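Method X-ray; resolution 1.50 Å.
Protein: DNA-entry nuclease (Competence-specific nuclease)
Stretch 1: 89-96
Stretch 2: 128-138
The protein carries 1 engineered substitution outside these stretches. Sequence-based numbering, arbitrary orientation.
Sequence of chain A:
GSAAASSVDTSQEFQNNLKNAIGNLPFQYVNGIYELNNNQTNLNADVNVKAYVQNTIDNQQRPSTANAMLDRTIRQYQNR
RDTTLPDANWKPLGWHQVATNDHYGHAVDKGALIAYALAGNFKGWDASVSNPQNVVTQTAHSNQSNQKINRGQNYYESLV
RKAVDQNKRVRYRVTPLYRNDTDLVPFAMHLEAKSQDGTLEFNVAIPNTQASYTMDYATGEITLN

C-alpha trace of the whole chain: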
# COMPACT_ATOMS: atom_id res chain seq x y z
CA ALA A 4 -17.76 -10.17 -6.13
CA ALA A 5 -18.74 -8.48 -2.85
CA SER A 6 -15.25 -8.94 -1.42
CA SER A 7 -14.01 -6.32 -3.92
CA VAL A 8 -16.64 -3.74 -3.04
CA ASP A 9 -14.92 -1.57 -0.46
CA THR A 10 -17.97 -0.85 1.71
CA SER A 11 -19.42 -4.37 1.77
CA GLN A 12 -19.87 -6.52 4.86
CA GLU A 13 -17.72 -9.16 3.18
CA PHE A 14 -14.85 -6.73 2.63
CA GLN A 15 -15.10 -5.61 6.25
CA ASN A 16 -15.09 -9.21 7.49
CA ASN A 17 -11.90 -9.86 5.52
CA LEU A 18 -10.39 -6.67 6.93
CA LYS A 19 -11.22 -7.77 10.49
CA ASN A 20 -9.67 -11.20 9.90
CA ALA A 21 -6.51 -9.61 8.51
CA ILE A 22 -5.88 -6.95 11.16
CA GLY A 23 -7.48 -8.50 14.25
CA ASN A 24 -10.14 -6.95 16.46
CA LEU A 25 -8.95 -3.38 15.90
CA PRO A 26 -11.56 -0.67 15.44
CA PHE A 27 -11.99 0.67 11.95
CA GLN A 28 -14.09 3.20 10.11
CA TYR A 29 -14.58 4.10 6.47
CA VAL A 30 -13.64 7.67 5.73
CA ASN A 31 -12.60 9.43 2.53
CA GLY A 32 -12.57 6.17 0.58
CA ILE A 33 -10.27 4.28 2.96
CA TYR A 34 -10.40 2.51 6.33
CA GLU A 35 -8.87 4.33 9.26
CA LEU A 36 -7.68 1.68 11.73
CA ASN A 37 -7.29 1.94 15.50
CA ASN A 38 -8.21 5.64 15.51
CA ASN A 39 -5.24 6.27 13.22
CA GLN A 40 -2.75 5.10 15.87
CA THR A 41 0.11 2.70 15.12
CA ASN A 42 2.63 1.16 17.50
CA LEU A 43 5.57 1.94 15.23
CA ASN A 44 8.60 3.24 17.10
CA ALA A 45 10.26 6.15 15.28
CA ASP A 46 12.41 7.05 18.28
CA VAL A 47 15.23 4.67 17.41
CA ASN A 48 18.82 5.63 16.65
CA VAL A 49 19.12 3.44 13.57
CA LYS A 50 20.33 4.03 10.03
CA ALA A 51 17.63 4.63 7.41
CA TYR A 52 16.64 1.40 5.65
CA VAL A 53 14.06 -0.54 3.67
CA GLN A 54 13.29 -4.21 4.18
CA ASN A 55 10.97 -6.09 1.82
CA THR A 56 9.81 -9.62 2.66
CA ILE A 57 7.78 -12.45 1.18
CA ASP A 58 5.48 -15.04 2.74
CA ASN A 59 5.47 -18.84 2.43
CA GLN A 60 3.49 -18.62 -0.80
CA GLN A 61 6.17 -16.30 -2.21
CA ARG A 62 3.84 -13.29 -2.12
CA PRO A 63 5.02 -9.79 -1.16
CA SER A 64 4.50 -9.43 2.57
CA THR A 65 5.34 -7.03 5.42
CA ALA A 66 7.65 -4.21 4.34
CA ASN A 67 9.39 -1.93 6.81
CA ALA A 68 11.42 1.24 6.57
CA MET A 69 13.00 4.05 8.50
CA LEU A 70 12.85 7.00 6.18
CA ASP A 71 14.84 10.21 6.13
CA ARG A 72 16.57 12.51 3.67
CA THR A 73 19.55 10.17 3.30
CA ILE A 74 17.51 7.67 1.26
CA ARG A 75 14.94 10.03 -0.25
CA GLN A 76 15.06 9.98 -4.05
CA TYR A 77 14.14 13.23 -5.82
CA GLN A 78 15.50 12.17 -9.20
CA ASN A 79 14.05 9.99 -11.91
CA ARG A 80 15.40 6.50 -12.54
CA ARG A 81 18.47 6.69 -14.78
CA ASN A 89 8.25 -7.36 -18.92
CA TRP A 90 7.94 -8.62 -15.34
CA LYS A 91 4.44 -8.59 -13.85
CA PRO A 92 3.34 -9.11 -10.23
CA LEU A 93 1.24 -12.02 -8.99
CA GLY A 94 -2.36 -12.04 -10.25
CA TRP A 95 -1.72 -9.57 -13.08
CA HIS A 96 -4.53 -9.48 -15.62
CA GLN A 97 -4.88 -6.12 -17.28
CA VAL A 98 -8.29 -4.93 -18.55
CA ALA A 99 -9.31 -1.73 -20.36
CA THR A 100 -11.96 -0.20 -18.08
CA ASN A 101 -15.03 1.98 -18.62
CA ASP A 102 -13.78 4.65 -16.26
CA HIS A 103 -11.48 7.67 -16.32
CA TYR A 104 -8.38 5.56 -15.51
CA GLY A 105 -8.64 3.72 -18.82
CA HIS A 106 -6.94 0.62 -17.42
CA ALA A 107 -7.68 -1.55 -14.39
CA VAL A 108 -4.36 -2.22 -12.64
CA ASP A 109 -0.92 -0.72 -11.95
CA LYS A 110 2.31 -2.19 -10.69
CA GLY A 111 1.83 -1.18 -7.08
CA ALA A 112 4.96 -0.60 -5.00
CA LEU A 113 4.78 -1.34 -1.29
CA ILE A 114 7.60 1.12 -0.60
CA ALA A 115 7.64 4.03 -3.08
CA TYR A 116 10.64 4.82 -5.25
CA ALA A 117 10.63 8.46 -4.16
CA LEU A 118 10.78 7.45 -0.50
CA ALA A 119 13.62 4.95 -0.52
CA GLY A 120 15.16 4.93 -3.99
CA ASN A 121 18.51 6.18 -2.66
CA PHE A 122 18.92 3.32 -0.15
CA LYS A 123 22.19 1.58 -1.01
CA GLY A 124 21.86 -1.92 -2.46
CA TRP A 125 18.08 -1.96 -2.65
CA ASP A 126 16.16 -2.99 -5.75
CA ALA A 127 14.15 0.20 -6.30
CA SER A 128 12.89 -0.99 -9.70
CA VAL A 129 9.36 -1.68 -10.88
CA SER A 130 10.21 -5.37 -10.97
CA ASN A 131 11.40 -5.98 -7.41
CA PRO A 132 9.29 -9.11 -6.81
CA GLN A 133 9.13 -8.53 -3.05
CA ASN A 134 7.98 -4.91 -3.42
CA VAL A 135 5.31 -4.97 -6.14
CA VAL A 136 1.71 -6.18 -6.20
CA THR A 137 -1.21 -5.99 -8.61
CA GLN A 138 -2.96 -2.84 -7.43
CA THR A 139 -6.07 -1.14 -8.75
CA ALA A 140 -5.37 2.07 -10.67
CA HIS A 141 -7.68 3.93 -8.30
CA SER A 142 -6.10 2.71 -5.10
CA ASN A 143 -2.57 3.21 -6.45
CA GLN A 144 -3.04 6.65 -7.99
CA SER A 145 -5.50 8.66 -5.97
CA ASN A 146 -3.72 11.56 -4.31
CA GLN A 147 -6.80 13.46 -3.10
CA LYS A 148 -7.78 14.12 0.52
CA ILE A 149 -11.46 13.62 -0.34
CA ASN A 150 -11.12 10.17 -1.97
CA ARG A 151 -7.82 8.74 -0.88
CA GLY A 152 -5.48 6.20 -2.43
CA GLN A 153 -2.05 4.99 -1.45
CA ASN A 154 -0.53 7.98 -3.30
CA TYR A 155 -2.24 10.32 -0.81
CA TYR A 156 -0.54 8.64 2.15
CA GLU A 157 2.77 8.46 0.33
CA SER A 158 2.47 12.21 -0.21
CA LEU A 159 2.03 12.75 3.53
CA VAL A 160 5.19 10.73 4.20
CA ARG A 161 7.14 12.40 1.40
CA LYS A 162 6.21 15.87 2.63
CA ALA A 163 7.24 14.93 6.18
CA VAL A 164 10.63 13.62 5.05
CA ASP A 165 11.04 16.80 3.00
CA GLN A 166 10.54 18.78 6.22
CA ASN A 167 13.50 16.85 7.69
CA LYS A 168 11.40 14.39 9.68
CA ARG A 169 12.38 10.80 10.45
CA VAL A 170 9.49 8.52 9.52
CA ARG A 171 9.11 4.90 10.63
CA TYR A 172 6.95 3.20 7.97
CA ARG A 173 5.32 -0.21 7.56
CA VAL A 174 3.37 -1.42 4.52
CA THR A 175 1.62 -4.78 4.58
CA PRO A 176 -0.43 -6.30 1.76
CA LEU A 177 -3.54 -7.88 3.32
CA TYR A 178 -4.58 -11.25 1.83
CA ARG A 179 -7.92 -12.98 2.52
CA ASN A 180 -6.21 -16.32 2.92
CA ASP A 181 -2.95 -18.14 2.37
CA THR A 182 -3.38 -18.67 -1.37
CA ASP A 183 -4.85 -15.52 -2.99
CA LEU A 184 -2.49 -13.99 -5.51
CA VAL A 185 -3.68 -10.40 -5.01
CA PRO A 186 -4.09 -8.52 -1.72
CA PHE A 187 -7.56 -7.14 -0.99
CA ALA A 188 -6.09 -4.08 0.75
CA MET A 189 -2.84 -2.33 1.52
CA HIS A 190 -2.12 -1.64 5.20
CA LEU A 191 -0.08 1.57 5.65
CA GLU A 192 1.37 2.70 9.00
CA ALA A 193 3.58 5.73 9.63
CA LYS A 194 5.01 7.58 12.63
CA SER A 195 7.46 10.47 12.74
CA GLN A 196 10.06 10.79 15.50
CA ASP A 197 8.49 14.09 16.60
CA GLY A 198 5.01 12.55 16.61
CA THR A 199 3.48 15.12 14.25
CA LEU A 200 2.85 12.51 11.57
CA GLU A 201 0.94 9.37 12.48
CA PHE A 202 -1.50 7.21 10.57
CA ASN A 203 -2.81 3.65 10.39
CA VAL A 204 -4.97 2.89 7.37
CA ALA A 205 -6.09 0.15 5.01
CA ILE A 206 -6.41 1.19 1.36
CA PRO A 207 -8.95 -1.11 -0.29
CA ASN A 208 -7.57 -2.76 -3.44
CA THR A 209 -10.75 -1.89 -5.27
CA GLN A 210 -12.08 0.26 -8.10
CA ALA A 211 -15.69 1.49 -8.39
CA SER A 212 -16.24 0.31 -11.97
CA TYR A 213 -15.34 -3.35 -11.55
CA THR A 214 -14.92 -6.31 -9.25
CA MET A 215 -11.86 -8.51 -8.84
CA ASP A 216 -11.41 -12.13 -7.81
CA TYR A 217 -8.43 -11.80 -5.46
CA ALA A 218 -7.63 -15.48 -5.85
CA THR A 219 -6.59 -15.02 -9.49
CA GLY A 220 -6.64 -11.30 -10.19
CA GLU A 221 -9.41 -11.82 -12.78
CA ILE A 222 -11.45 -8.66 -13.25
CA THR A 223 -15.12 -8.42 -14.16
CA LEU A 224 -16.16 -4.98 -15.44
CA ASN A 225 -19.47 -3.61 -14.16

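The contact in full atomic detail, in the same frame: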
# COMPACT_ATOMS: atom_id res chain seq x y z
N ASN A 89 8.80 -6.04 -18.60
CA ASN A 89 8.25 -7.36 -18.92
C ASN A 89 7.69 -8.09 -17.70
O ASN A 89 6.68 -8.79 -17.79
CB ASN A 89 9.31 -8.23 -19.61
N TRP A 90 8.35 -7.93 -16.56
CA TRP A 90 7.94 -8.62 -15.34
C TRP A 90 6.59 -8.09 -14.86
O TRP A 90 6.34 -6.89 -14.91
CB TRP A 90 9.00 -8.45 -14.24
CG TRP A 90 8.67 -9.18 -12.97
CD1 TRP A 90 8.99 -10.46 -12.65
CD2 TRP A 90 7.93 -8.66 -11.85
NE1 TRP A 90 8.50 -10.78 -11.41
CE2 TRP A 90 7.85 -9.69 -10.89
CE3 TRP A 90 7.34 -7.43 -11.57
CZ2 TRP A 90 7.19 -9.53 -9.68
CZ3 TRP A 90 6.69 -7.27 -10.36
CH2 TRP A 90 6.63 -8.31 -9.43
N LYS A 91 5.74 -8.99 -14.40
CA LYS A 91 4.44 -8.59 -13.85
C LYS A 91 4.24 -9.25 -12.49
O LYS A 91 4.64 -10.39 -12.28
CB LYS A 91 3.31 -9.01 -14.79
CG LYS A 91 3.31 -8.28 -16.14
CD LYS A 91 3.14 -6.78 -15.97
CE LYS A 91 2.81 -6.09 -17.30
NZ LYS A 91 3.89 -6.27 -18.32
N PRO A 92 3.60 -8.53 -11.55
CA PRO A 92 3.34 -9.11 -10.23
C PRO A 92 2.31 -10.24 -10.26
O PRO A 92 1.66 -10.49 -11.29
CB PRO A 92 2.83 -7.90 -9.41
CG PRO A 92 2.22 -6.99 -10.44
CD PRO A 92 3.08 -7.15 -11.69
N LEU A 93 2.17 -10.91 -9.12
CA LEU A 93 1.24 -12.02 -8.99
C LEU A 93 -0.19 -11.55 -9.25
O LEU A 93 -0.60 -10.49 -8.77
CB LEU A 93 1.34 -12.62 -7.59
CG LEU A 93 2.71 -13.21 -7.23
CD1 LEU A 93 2.70 -13.62 -5.78
CD2 LEU A 93 3.02 -14.41 -8.13
N GLY A 94 -0.96 -12.35 -10.00
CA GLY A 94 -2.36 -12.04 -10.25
C GLY A 94 -2.62 -11.00 -11.33
O GLY A 94 -3.74 -10.51 -11.46
N TRP A 95 -1.59 -10.64 -12.09
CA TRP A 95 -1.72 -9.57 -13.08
C TRP A 95 -2.56 -9.98 -14.27
O TRP A 95 -2.21 -10.91 -15.01
CB TRP A 95 -0.35 -9.13 -13.57
CG TRP A 95 -0.38 -7.95 -14.52
CD1 TRP A 95 -0.46 -7.98 -15.89
CD2 TRP A 95 -0.29 -6.56 -14.15
NE1 TRP A 95 -0.44 -6.69 -16.39
CE2 TRP A 95 -0.33 -5.81 -15.34
CE3 TRP A 95 -0.19 -5.89 -12.93
CZ2 TRP A 95 -0.27 -4.41 -15.34
CZ3 TRP A 95 -0.12 -4.50 -12.93
CH2 TRP A 95 -0.16 -3.78 -14.13
N HIS A 96 -3.67 -9.27 -14.46
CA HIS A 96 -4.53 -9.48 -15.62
C HIS A 96 -5.14 -8.16 -16.02
O HIS A 96 -6.21 -7.78 -15.53
CB HIS A 96 -5.61 -10.52 -15.31
CG HIS A 96 -5.06 -11.89 -15.07
ND1 HIS A 96 -4.56 -12.67 -16.08
CD2 HIS A 96 -4.90 -12.59 -13.92
CE1 HIS A 96 -4.13 -13.81 -15.57
NE2 HIS A 96 -4.32 -13.79 -14.27
N SER A 128 13.54 -0.88 -8.39
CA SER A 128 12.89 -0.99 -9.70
C SER A 128 11.43 -1.41 -9.64
O SER A 128 10.93 -1.86 -8.60
CB SER A 128 13.65 -1.96 -10.60
OG SER A 128 13.37 -3.30 -10.23
N VAL A 129 10.76 -1.30 -10.78
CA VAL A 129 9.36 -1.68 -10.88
C VAL A 129 9.19 -3.20 -10.95
O VAL A 129 8.08 -3.71 -11.03
CB VAL A 129 8.70 -1.04 -12.13
CG1 VAL A 129 8.64 0.47 -11.97
CG2 VAL A 129 9.47 -1.42 -13.39
N SER A 130 10.30 -3.93 -10.90
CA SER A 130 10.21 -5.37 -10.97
C SER A 130 10.86 -6.06 -9.77
O SER A 130 11.24 -7.22 -9.85
CB SER A 130 10.84 -5.89 -12.26
OG SER A 130 12.19 -5.51 -12.35
N ASN A 131 11.00 -5.34 -8.65
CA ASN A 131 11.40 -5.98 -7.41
C ASN A 131 10.25 -6.88 -6.95
O ASN A 131 9.20 -6.37 -6.55
CB ASN A 131 11.71 -4.92 -6.35
CG ASN A 131 12.09 -5.52 -5.00
OD1 ASN A 131 11.79 -6.68 -4.70
ND2 ASN A 131 12.74 -4.71 -4.17
N PRO A 132 10.43 -8.21 -7.01
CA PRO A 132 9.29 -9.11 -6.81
C PRO A 132 8.79 -9.14 -5.37
O PRO A 132 7.72 -9.68 -5.10
CB PRO A 132 9.84 -10.48 -7.22
CG PRO A 132 11.31 -10.37 -6.92
CD PRO A 132 11.67 -8.95 -7.29
N GLN A 133 9.56 -8.58 -4.44
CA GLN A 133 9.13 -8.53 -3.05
C GLN A 133 8.45 -7.21 -2.72
O GLN A 133 7.90 -7.05 -1.63
CB GLN A 133 10.32 -8.73 -2.11
CG GLN A 133 11.15 -9.95 -2.43
CD GLN A 133 11.88 -10.49 -1.22
OE1 GLN A 133 11.91 -9.87 -0.15
NE2 GLN A 133 12.49 -11.66 -1.38
N ASN A 134 8.46 -6.27 -3.67
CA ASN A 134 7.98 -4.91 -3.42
C ASN A 134 6.84 -4.46 -4.33
O ASN A 134 6.45 -3.31 -4.29
CB ASN A 134 9.14 -3.89 -3.54
CG ASN A 134 8.79 -2.49 -2.99
OD1 ASN A 134 8.20 -2.36 -1.93
ND2 ASN A 134 9.16 -1.45 -3.73
N VAL A 135 6.32 -5.37 -5.16
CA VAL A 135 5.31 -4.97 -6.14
C VAL A 135 4.14 -5.94 -6.15
O VAL A 135 4.33 -7.16 -6.22
CB VAL A 135 5.90 -4.88 -7.56
CG1 VAL A 135 4.82 -4.46 -8.56
CG2 VAL A 135 7.07 -3.91 -7.59
N VAL A 136 2.93 -5.39 -6.08
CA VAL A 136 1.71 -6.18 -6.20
C VAL A 136 0.84 -5.66 -7.33
O VAL A 136 1.08 -4.57 -7.89
CB VAL A 136 0.88 -6.19 -4.89
CG1 VAL A 136 1.66 -6.88 -3.78
CG2 VAL A 136 0.48 -4.75 -4.47
N THR A 137 -0.18 -6.44 -7.69
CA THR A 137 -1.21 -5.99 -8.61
C THR A 137 -2.15 -5.09 -7.83
O THR A 137 -2.82 -5.54 -6.91
CB THR A 137 -1.97 -7.18 -9.19
OG1 THR A 137 -1.06 -7.97 -9.97
CG2 THR A 137 -3.14 -6.72 -10.07
N GLN A 138 -2.19 -3.81 -8.19
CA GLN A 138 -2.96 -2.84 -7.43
C GLN A 138 -3.91 -2.09 -8.35
O GLN A 138 -3.53 -1.71 -9.48
CB GLN A 138 -2.04 -1.85 -6.71
CG GLN A 138 -2.78 -0.97 -5.70
CD GLN A 138 -1.83 -0.14 -4.86
OE1 GLN A 138 -0.76 0.26 -5.34
NE2 GLN A 138 -2.20 0.12 -3.61
O HOH W 1 -0.35 -8.96 -6.46
O HOH W 2 3.18 -9.77 -6.55

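Three residues, Trp90, Thr137 and Pro92, carry most of this contact, which buries 411 Å² between an irregular segment and a loop that runs into a strand at Val135. Just one direct hydrogen bond joins the two, so the rest rests on shape and water.

Trp90 covers the most surface. Its CA-to-CB bond points toward the loop, and with chi1 at t the indole lies along it. The carbonyl O of Ser130 sits over one face of the ring, while Val135 meets its edge, CB 3.8 Å from Trp90 CZ3. Pro132 packs obliquely, its CB 3.7 Å from Trp90 CZ2. A large flat side chain suits a partner that is mostly turn: it can touch backbone and small side chains alike. The type I turn from Ser128 to Asn131 is steadied by Ser130 N donating to Ser128 OG (3.2 Å). The packing has a price, since Val129 O is buried without a polar partner.

Thr137 supplies the polar anchor. Its OG1 donates to Leu93 O at 2.8 Å, tying the strand to the type II turn from Pro92 to Trp95. Thr137 OG1 also lies 3.7 Å from Trp95 CE3, near the plane of that ring at its edge. Gly94, at phi 80°, takes the backbone shape that glycine favours in such a turn.

Pro92 fills the space between these two anchors. The CA-to-CB bond of Pro92 points toward the strand, with CG 3.5 Å from Thr137 OG1 and CB 4.1 Å from Val135 CG1; having no amide hydrogen, it leaves no donor to satisfy here.

Two waters complete the join. One donates to Leu93 O and accepts from Thr137 N; the other accepts from Leu93 N and donates to Val135 O. Backbone groups too far apart to pair directly are thus matched through water.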